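E3 SUMO-protein ligase SIZ1 (PDB 3I2D) attaches SUMO as an E3 ligase to septins and to the replication factor PCNA. Local coordinates at residues His117-Phe122 against Ala169-His174. Residues are numbered along the deposited sequence; the frame is centred on the assembly and turned at random.
Sequences HRLYLF and ADLTPH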
loop_
_atom_site.group_PDB
_atom_site.type_symbol
_atom_site.label_atom_id
_atom_site.label_comp_id
_atom_site.label_asym_id
_atom_site.label_seq_id
_atom_site.Cartn_x
_atom_site.Cartn_y
_atom_site.Cartn_z
ATOM N N HIS A 117 14.234 0.200 -7.208
ATOM C CA HIS A 117 13.668 -0.962 -7.875
ATOM C C HIS A 117 14.028 -2.247 -7.174
ATOM O O HIS A 117 15.115 -2.374 -6.616
ATOM C CB HIS A 117 14.136 -1.019 -9.319
ATOM C CG HIS A 117 13.574 0.074 -10.165
ATOM N ND1 HIS A 117 13.975 1.388 -10.042
ATOM C CD2 HIS A 117 12.581 0.065 -11.086
ATOM C CE1 HIS A 117 13.249 2.141 -10.848
ATOM N NE2 HIS A 117 12.395 1.364 -11.492
ATOM N N ARG A 118 13.114 -3.208 -7.206
ATOM C CA ARG A 118 13.368 -4.473 -6.531
ATOM C C ARG A 118 12.678 -5.631 -7.224
ATOM O O ARG A 118 11.667 -5.443 -7.897
ATOM C CB ARG A 118 12.898 -4.383 -5.083
ATOM C CG ARG A 118 13.290 -3.081 -4.411
ATOM C CD ARG A 118 14.052 -3.334 -3.138
ATOM N NE ARG A 118 15.191 -4.213 -3.361
ATOM C CZ ARG A 118 15.929 -4.729 -2.384
ATOM N NH1 ARG A 118 15.646 -4.450 -1.114
ATOM N NH2 ARG A 118 16.943 -5.536 -2.671
ATOM N N LEU A 119 13.226 -6.831 -7.061
ATOM C CA LEU A 119 12.654 -8.026 -7.677
ATOM C C LEU A 119 11.767 -8.754 -6.658
ATOM O O LEU A 119 12.265 -9.373 -5.721
ATOM C CB LEU A 119 13.773 -8.952 -8.130
ATOM C CG LEU A 119 13.524 -9.915 -9.286
ATOM C CD1 LEU A 119 14.195 -11.218 -8.914
ATOM C CD2 LEU A 119 12.035 -10.113 -9.553
ATOM N N TYR A 120 10.456 -8.670 -6.840
ATOM C CA TYR A 120 9.527 -9.299 -5.914
ATOM C C TYR A 120 8.929 -10.583 -6.462
ATOM O O TYR A 120 8.638 -10.700 -7.651
ATOM C CB TYR A 120 8.389 -8.328 -5.571
ATOM C CG TYR A 120 8.728 -7.279 -4.539
ATOM C CD1 TYR A 120 10.034 -7.128 -4.061
ATOM C CD2 TYR A 120 7.734 -6.456 -4.008
ATOM C CE1 TYR A 120 10.338 -6.189 -3.077
ATOM C CE2 TYR A 120 8.027 -5.510 -3.024
ATOM C CZ TYR A 120 9.327 -5.388 -2.565
ATOM O OH TYR A 120 9.615 -4.471 -1.582
ATOM N N LEU A 121 8.755 -11.564 -5.595
ATOM C CA LEU A 121 8.133 -12.787 -6.038
ATOM C C LEU A 121 6.727 -12.759 -5.439
ATOM O O LEU A 121 6.553 -12.493 -4.245
ATOM C CB LEU A 121 8.910 -13.987 -5.537
ATOM C CG LEU A 121 8.324 -15.336 -5.930
ATOM C CD1 LEU A 121 8.180 -15.435 -7.444
ATOM C CD2 LEU A 121 9.227 -16.423 -5.373
ATOM N N PHE A 122 5.725 -12.976 -6.283
ATOM C CA PHE A 122 4.337 -12.982 -5.835
ATOM C C PHE A 122 3.783 -14.388 -5.925
ATOM O O PHE A 122 4.296 -15.222 -6.672
ATOM C CB PHE A 122 3.451 -12.077 -6.706
ATOM C CG PHE A 122 3.682 -10.615 -6.498
ATOM C CD1 PHE A 122 4.835 -10.005 -6.973
ATOM C CD2 PHE A 122 2.749 -9.847 -5.817
ATOM C CE1 PHE A 122 5.054 -8.664 -6.774
ATOM C CE2 PHE A 122 2.959 -8.499 -5.610
ATOM C CZ PHE A 122 4.114 -7.906 -6.092
ATOM N N ALA A 169 7.937 -11.643 -1.744
ATOM C CA ALA A 169 9.267 -11.877 -1.209
ATOM C C ALA A 169 10.329 -11.148 -2.041
ATOM O O ALA A 169 10.346 -11.244 -3.258
ATOM C CB ALA A 169 9.548 -13.367 -1.176
ATOM N N ASP A 170 11.199 -10.412 -1.359
ATOM C CA ASP A 170 12.274 -9.653 -1.992
ATOM C C ASP A 170 13.450 -10.569 -2.323
ATOM O O ASP A 170 14.192 -10.957 -1.418
ATOM C CB ASP A 170 12.770 -8.573 -1.026
ATOM C CG ASP A 170 13.477 -7.427 -1.734
ATOM O OD1 ASP A 170 14.037 -7.656 -2.825
ATOM O OD2 ASP A 170 13.481 -6.296 -1.198
ATOM N N LEU A 171 13.628 -10.904 -3.604
ATOM C CA LEU A 171 14.744 -11.762 -4.046
ATOM C C LEU A 171 16.019 -10.952 -4.304
ATOM O O LEU A 171 17.128 -11.474 -4.226
ATOM C CB LEU A 171 14.417 -12.474 -5.367
ATOM C CG LEU A 171 13.124 -13.244 -5.565
ATOM C CD1 LEU A 171 13.042 -13.711 -7.005
ATOM C CD2 LEU A 171 13.079 -14.406 -4.624
ATOM N N THR A 172 15.832 -9.678 -4.626
ATOM C CA THR A 172 16.897 -8.749 -4.976
ATOM C C THR A 172 18.269 -8.814 -4.321
ATOM O O THR A 172 19.280 -8.858 -5.018
ATOM C CB THR A 172 16.388 -7.340 -4.862
ATOM O OG1 THR A 172 15.017 -7.313 -5.283
ATOM C CG2 THR A 172 17.194 -6.428 -5.758
ATOM N N PRO A 173 18.336 -8.808 -2.985
ATOM C CA PRO A 173 19.662 -8.868 -2.363
ATOM C C PRO A 173 20.434 -10.173 -2.557
ATOM O O PRO A 173 21.569 -10.286 -2.100
ATOM C CB PRO A 173 19.366 -8.592 -0.886
ATOM C CG PRO A 173 17.996 -9.151 -0.702
ATOM C CD PRO A 173 17.283 -8.661 -1.964
ATOM N N HIS A 174 19.844 -11.151 -3.234
ATOM C CA HIS A 174 20.514 -12.438 -3.434
ATOM C C HIS A 174 20.719 -12.805 -4.893
ATOM O O HIS A 174 21.055 -13.947 -5.211
ATOM C CB HIS A 174 19.730 -13.550 -2.737
ATOM C CG HIS A 174 19.439 -13.254 -1.305
ATOM N ND1 HIS A 174 20.423 -13.232 -0.341
ATOM C CD2 HIS A 174 18.296 -12.872 -0.688
ATOM C CE1 HIS A 174 19.899 -12.842 0.808
ATOM N NE2 HIS A 174 18.611 -12.615 0.623
HETATM O O HOH W 1 11.825 -4.445 -0.188
#
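L121 and A169 form an antiparallel hydrogen-bonded pair: L121 N donates to A169 O at 2.8 Å, and A169 N returns a bond to L121 O. One more backbone bond follows, L171 N to L119 O at 2.9 Å. The short edge strand then leaves the sheet in a 3-10 turn, and a side chain takes over from the backbone: L119 N donates to T172 OG1 at 2.6 Å, in place of a main-chain carbonyl. T172 OG1, turned anti to its own carbonyl carbon (chi1 -36°), also donates to D170 OD1 at 2.7 Å, linking strand backbone to carboxylate. An alanine in place of T172 would probably leave L119 N without this acceptor and D170 OD1 without its hydroxyl donor, so that the turn could drift from the strand. The tightly packed part is apolar: L119 and L171 cross at a slant, the L119 CD1 methyl lying against CB and CD1 of L171, and the flank of L171 reaches L121 CB, with CG at 4.3 Å. The polar side opens to solvent at R118 and P173, where the contact is looser, but D170 itself is buried. R118, bent at chi2 and chi3, lays its guanidinium across the carboxylate, the planes 71° apart; D170 OD2 sits over a guanidinium face, 2.8 Å from NH1, a salt bridge of charge alone. A water donates to D170 OD2 and hydrogen-bonds Y120 OH, while Y120 CE1 turns its ring edge to D170 CG at 3.6 Å. Within the PINIT domain, strand 169-170 is outermost in its four-stranded antiparallel sheet; strand 195-204 pairs with the other edge of strand 117-125, and L83 of strand 74-90 and L145 of strand 143-147 pack against L171.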